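Local coordinates for malate dehydrogenase (Porphyromonas gingivalis, PDB 3FI9) that catalyses the NAD-dependent interconversion of malate and oxaloacetate, as a member of the lactate/malate dehydrogenase superfamily, at the interface of chains A and B. Residues are numbered along the deposited sequence; one frame, centred on the assembly and turned at random. Chains: chain A/B, Malate dehydrogenase.

Contact 1: the interface of chains A and B. Residues chain A 52-53, 56; chain B 153, 156-157, 160, 228, 239.
The carboxylate oxygen OE1 of A:Glu53 takes two hydrogen bonds from one residue of the partner chain, B:Ser239. The hydroxyl OG of B:Ser239 arrives nearly along the C-O axis at 2.9 Å from OE1 of A:Glu53, whereas the backbone N of B:Ser239 approaches from above the carboxylate plane, 39° out of it. Because OG of B:Ser239 lies between its own N and carbonyl carbon (chi1 57°), hydroxyl and amide can reach the same acceptor at the start of helix 238-251, whose N-terminal end may add to the attraction for the carboxylate. This two-fold interface is probably the dimer interface of the lactate/malate dehydrogenase superfamily, with helix 44-57 of chain A set against helices of chain B.

The imidazole of A:His56 is enclosed on both faces. CG of B:Arg157, a predicted substrate-binding residue, sits over one face, 3.5 Å from the ring centroid, as a CH-pi contact; the backbone O of A:Glu52 lies over the centre of the other. From CG the arginine chain runs extended to NE, which passes by ND1 of A:His56, and its guanidinium is turned 68° from the imidazole plane. Two waters in the ring plane, one at each nitrogen, are likely to help set the ring's rotation. Water 2 is 2.8 Å from ND1 of A:His56 and also binds NH2 of B:Arg157 and OG of B:Ser239; water 1 joins NE2 of A:His56 to OE1 of A:Glu52 and to OG of B:Ser160.

Beyond the ring, OG1 of B:Thr156 donates to the backbone O of A:His56 over 2.8 Å. On the opposite flank, the CD1 methyl of B:Ile228 meets CB of A:Glu52 at 3.5 Å.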
loop_
_atom_site.group_PDB
_atom_site.type_symbol
_atom_site.label_atom_id
_atom_site.label_comp_id
_atom_site.label_asym_id
_atom_site.label_seq_id
_atom_site.Cartn_x
_atom_site.Cartn_y
_atom_site.Cartn_z
ATOM N N GLU A 52 -4.088 -2.954 -13.598
ATOM C CA GLU A 52 -4.972 -1.822 -13.908
ATOM C C GLU A 52 -4.959 -0.853 -12.728
ATOM O O GLU A 52 -4.812 0.346 -12.912
ATOM C CB GLU A 52 -6.408 -2.284 -14.222
ATOM C CG GLU A 52 -6.557 -3.081 -15.544
ATOM C CD GLU A 52 -6.224 -2.287 -16.828
ATOM O OE1 GLU A 52 -5.268 -1.480 -16.867
ATOM O OE2 GLU A 52 -6.918 -2.500 -17.843
ATOM N N GLU A 53 -5.064 -1.368 -11.516
ATOM C CA GLU A 53 -5.003 -0.503 -10.327
ATOM C C GLU A 53 -3.665 0.266 -10.236
ATOM O O GLU A 53 -3.648 1.454 -9.939
ATOM C CB GLU A 53 -5.272 -1.313 -9.066
ATOM C CG GLU A 53 -6.779 -1.536 -8.786
ATOM C CD GLU A 53 -7.199 -0.907 -7.450
ATOM O OE1 GLU A 53 -7.226 0.333 -7.328
ATOM O OE2 GLU A 53 -7.448 -1.676 -6.503
ATOM N N HIS A 56 -3.517 3.055 -12.747
ATOM C CA HIS A 56 -4.388 4.166 -12.386
ATOM C C HIS A 56 -3.877 5.034 -11.213
ATOM O O HIS A 56 -4.458 6.090 -10.923
ATOM C CB HIS A 56 -5.791 3.620 -12.067
ATOM C CG HIS A 56 -6.402 2.816 -13.185
ATOM N ND1 HIS A 56 -7.522 2.032 -12.998
ATOM C CD2 HIS A 56 -6.047 2.673 -14.493
ATOM C CE1 HIS A 56 -7.817 1.424 -14.140
ATOM N NE2 HIS A 56 -6.939 1.799 -15.056
ATOM N N LEU B 153 -9.200 9.790 -10.855
ATOM C CA LEU B 153 -9.055 8.458 -11.440
ATOM C C LEU B 153 -9.572 8.421 -12.895
ATOM O O LEU B 153 -9.120 7.599 -13.674
ATOM C CB LEU B 153 -9.795 7.395 -10.591
ATOM C CG LEU B 153 -9.271 7.128 -9.160
ATOM C CD1 LEU B 153 -9.949 5.933 -8.541
ATOM C CD2 LEU B 153 -7.737 6.905 -9.192
ATOM N N THR B 156 -6.598 9.486 -14.788
ATOM C CA THR B 156 -5.500 8.540 -14.834
ATOM C C THR B 156 -5.913 7.308 -15.655
ATOM O O THR B 156 -5.065 6.691 -16.332
ATOM C CB THR B 156 -5.005 8.120 -13.442
ATOM O OG1 THR B 156 -6.044 7.436 -12.748
ATOM C CG2 THR B 156 -4.631 9.311 -12.638
ATOM N N ARG B 157 -7.185 6.944 -15.587
ATOM C CA ARG B 157 -7.659 5.839 -16.400
ATOM C C ARG B 157 -7.571 6.241 -17.863
ATOM O O ARG B 157 -7.105 5.474 -18.707
ATOM C CB ARG B 157 -9.070 5.424 -16.023
ATOM C CG ARG B 157 -9.117 4.785 -14.637
ATOM C CD ARG B 157 -10.513 4.492 -14.181
ATOM N NE ARG B 157 -10.433 3.868 -12.875
ATOM C CZ ARG B 157 -11.403 3.845 -11.977
ATOM N NH1 ARG B 157 -12.569 4.416 -12.232
ATOM N NH2 ARG B 157 -11.181 3.263 -10.811
ATOM N N SER B 160 -3.952 5.844 -18.929
ATOM C CA SER B 160 -3.616 4.427 -19.058
ATOM C C SER B 160 -4.200 3.776 -20.320
ATOM O O SER B 160 -3.492 3.078 -21.059
ATOM C CB SER B 160 -4.098 3.684 -17.806
ATOM O OG SER B 160 -3.981 2.271 -17.952
ATOM N N ILE B 228 -12.464 -3.029 -12.757
ATOM C CA ILE B 228 -11.643 -3.492 -11.654
ATOM C C ILE B 228 -12.424 -4.542 -10.869
ATOM O O ILE B 228 -11.879 -5.586 -10.497
ATOM C CB ILE B 228 -11.199 -2.326 -10.713
ATOM C CG1 ILE B 228 -10.417 -1.299 -11.510
ATOM C CG2 ILE B 228 -10.378 -2.882 -9.539
ATOM C CD1 ILE B 228 -9.296 -1.954 -12.284
ATOM N N SER B 239 -5.671 2.357 -5.939
ATOM C CA SER B 239 -5.596 3.636 -6.638
ATOM C C SER B 239 -6.352 4.812 -5.953
ATOM O O SER B 239 -5.752 5.868 -5.806
ATOM C CB SER B 239 -5.854 3.536 -8.167
ATOM O OG SER B 239 -7.108 2.950 -8.477
HETATM O O HOH W 1 -6.352 1.105 -17.760
HETATM O O HOH W 2 -8.637 1.879 -10.438
#

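Contact 2: the interface of chains A and B. Residues chain A 157, 161, 227-228, 231-232; chain B 48-49, 52-53, 56.
A:Leu231 and A:Ile228, on helix 224-232, make the apolar part of the contact with helix 44-57 of chain B. CB of A:Leu231 comes to 3.6 Å from CA of B:Gly49, a close approach to the helix backbone at a residue without a side chain. B:Glu48 has CG anti to its backbone N, and its extended chain lays that CG against the CD1 methyl of A:Leu231. The CD1 methyl of A:Ile228 touches CB of B:Glu52 at 3.5 Å, while its CG2 branch faces CG of B:Glu53.

The ring contact places CG of A:Arg157 over the face of B:His56, 3.4 Å from the ring centroid. The backbone O of B:Glu52 covers the opposite face, and the guanidinium plane is turned 66° from the imidazole.

Water carries much of the polar contact. In the plane of the B:His56 ring, water 3 bridges ND1 of B:His56, 2.7 Å away, to NH2 of A:Arg157. Water 4 lies 2.6 Å from OE2 of A:Glu161 and also binds NE2 of B:His56 and OE1 of B:Glu52. That water stands between two carboxylates whose OE2 atoms, of A:Glu161 and B:Glu52, come within 4.1 Å; any repulsion between them may be eased by it.

The charged pair is A:Arg232 with B:Glu53. NH1 of A:Arg232 forms a salt bridge to OE1 of B:Glu53 at 3.0 Å, but its hydrogen bond is weak, bent to 126° at the hydrogen, and the flat groups are 69° apart. By joining chain B to the helix of A:Arg157, a predicted substrate-binding residue, the site is likely to hold the two subunits together, its centre about 15 Å from A:His182.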
loop_
_atom_site.group_PDB
_atom_site.type_symbol
_atom_site.label_atom_id
_atom_site.label_comp_id
_atom_site.label_asym_id
_atom_site.label_seq_id
_atom_site.Cartn_x
_atom_site.Cartn_y
_atom_site.Cartn_z
ATOM N N ARG A 157 6.834 -7.264 15.608
ATOM C CA ARG A 157 5.702 -7.565 16.474
ATOM C C ARG A 157 6.186 -7.511 17.939
ATOM O O ARG A 157 5.527 -6.952 18.805
ATOM C CB ARG A 157 5.121 -8.914 16.123
ATOM C CG ARG A 157 4.349 -8.867 14.806
ATOM C CD ARG A 157 3.832 -10.294 14.405
ATOM N NE ARG A 157 3.116 -10.206 13.137
ATOM C CZ ARG A 157 2.817 -11.258 12.371
ATOM N NH1 ARG A 157 3.164 -12.477 12.738
ATOM N NH2 ARG A 157 2.160 -11.093 11.232
ATOM N N GLU A 161 4.445 -5.035 20.631
ATOM C CA GLU A 161 3.871 -5.559 21.860
ATOM C C GLU A 161 4.545 -4.957 23.091
ATOM O O GLU A 161 3.851 -4.596 24.028
ATOM C CB GLU A 161 3.877 -7.100 21.881
ATOM C CG GLU A 161 3.001 -7.794 20.784
ATOM C CD GLU A 161 1.510 -7.529 20.919
ATOM O OE1 GLU A 161 0.983 -7.423 22.051
ATOM O OE2 GLU A 161 0.842 -7.445 19.877
ATOM N N ASN A 227 -3.788 -13.612 15.271
ATOM C CA ASN A 227 -4.497 -12.438 15.778
ATOM C C ASN A 227 -4.916 -11.521 14.602
ATOM O O ASN A 227 -6.056 -11.056 14.562
ATOM C CB ASN A 227 -3.595 -11.696 16.790
ATOM C CG ASN A 227 -4.284 -10.464 17.432
ATOM O OD1 ASN A 227 -5.300 -10.582 18.109
ATOM N ND2 ASN A 227 -3.703 -9.300 17.239
ATOM N N ILE A 228 -4.012 -11.248 13.645
ATOM C CA ILE A 228 -4.430 -10.435 12.479
ATOM C C ILE A 228 -5.639 -11.112 11.793
ATOM O O ILE A 228 -6.617 -10.468 11.447
ATOM C CB ILE A 228 -3.288 -10.222 11.429
ATOM C CG1 ILE A 228 -2.104 -9.478 12.068
ATOM C CG2 ILE A 228 -3.806 -9.495 10.127
ATOM C CD1 ILE A 228 -2.525 -8.271 12.827
ATOM N N LEU A 231 -8.743 -10.503 13.626
ATOM C CA LEU A 231 -9.203 -9.109 13.645
ATOM C C LEU A 231 -9.577 -8.584 12.251
ATOM O O LEU A 231 -10.570 -7.870 12.119
ATOM C CB LEU A 231 -8.181 -8.214 14.306
ATOM C CG LEU A 231 -7.692 -8.545 15.710
ATOM C CD1 LEU A 231 -6.481 -7.666 15.986
ATOM C CD2 LEU A 231 -8.762 -8.294 16.761
ATOM N N ARG A 232 -8.770 -8.925 11.233
ATOM C CA ARG A 232 -9.015 -8.477 9.872
ATOM C C ARG A 232 -9.881 -9.395 9.080
ATOM O O ARG A 232 -10.381 -8.978 8.057
ATOM C CB ARG A 232 -7.711 -8.324 9.055
ATOM C CG ARG A 232 -6.840 -7.201 9.503
ATOM C CD ARG A 232 -5.858 -6.865 8.368
ATOM N NE ARG A 232 -6.564 -6.012 7.410
ATOM C CZ ARG A 232 -5.937 -5.121 6.642
ATOM N NH1 ARG A 232 -4.621 -5.030 6.756
ATOM N NH2 ARG A 232 -6.612 -4.329 5.822
ATOM N N GLU B 48 -8.689 -2.434 14.762
ATOM C CA GLU B 48 -7.530 -2.872 15.512
ATOM C C GLU B 48 -6.598 -3.720 14.649
ATOM O O GLU B 48 -5.375 -3.640 14.784
ATOM C CB GLU B 48 -7.960 -3.649 16.755
ATOM C CG GLU B 48 -6.793 -4.128 17.583
ATOM C CD GLU B 48 -7.258 -4.939 18.798
ATOM O OE1 GLU B 48 -8.468 -4.993 19.063
ATOM O OE2 GLU B 48 -6.409 -5.489 19.497
ATOM N N GLY B 49 -7.164 -4.543 13.781
ATOM C CA GLY B 49 -6.355 -5.408 12.929
ATOM C C GLY B 49 -5.541 -4.586 11.945
ATOM O O GLY B 49 -4.391 -4.914 11.658
ATOM N N GLU B 52 -2.743 -2.925 13.963
ATOM C CA GLU B 52 -1.703 -3.939 14.215
ATOM C C GLU B 52 -0.795 -4.146 12.991
ATOM O O GLU B 52 0.453 -4.119 13.111
ATOM C CB GLU B 52 -2.298 -5.277 14.679
ATOM C CG GLU B 52 -2.999 -5.231 16.074
ATOM C CD GLU B 52 -2.070 -4.883 17.278
ATOM O OE1 GLU B 52 -1.088 -4.119 17.148
ATOM O OE2 GLU B 52 -2.330 -5.374 18.406
ATOM N N GLU B 53 -1.391 -4.326 11.821
ATOM C CA GLU B 53 -0.585 -4.419 10.594
ATOM C C GLU B 53 0.318 -3.228 10.405
ATOM O O GLU B 53 1.486 -3.389 10.021
ATOM C CB GLU B 53 -1.493 -4.588 9.387
ATOM C CG GLU B 53 -2.016 -6.049 9.190
ATOM C CD GLU B 53 -1.512 -6.617 7.831
ATOM O OE1 GLU B 53 -2.338 -6.901 6.944
ATOM O OE2 GLU B 53 -0.283 -6.768 7.652
ATOM N N HIS B 56 3.253 -3.353 12.742
ATOM C CA HIS B 56 4.193 -4.375 12.336
ATOM C C HIS B 56 5.023 -4.042 11.097
ATOM O O HIS B 56 5.980 -4.765 10.784
ATOM C CB HIS B 56 3.488 -5.738 12.163
ATOM C CG HIS B 56 2.665 -6.155 13.364
ATOM N ND1 HIS B 56 1.729 -7.148 13.300
ATOM C CD2 HIS B 56 2.626 -5.688 14.641
ATOM C CE1 HIS B 56 1.136 -7.288 14.475
ATOM N NE2 HIS B 56 1.673 -6.422 15.311
HETATM O O HOH W 3 1.230 -8.269 10.845
HETATM O O HOH W 4 1.333 -5.629 18.026
#

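Contact 1 and contact 2 lie about 29 Å apart, measured between the centres of their C-alpha atoms, and belong to one two-fold symmetric interface. Both use helix 44-57 of one chain against helices 153-166 and 224-232 of the other, with the chains exchanged; residues 52, 53, 56, 157 and 228 occur in both. Contact 1 extends to helix 238-251, and contact 2 reaches further along helix 224-232. Their centres are about 13 Å from B:His182 and 15 Å from A:His182, the predicted proton acceptors. Each subunit therefore presents helix 44-57 near its partner's active site, which may couple dimer assembly to active-site geometry.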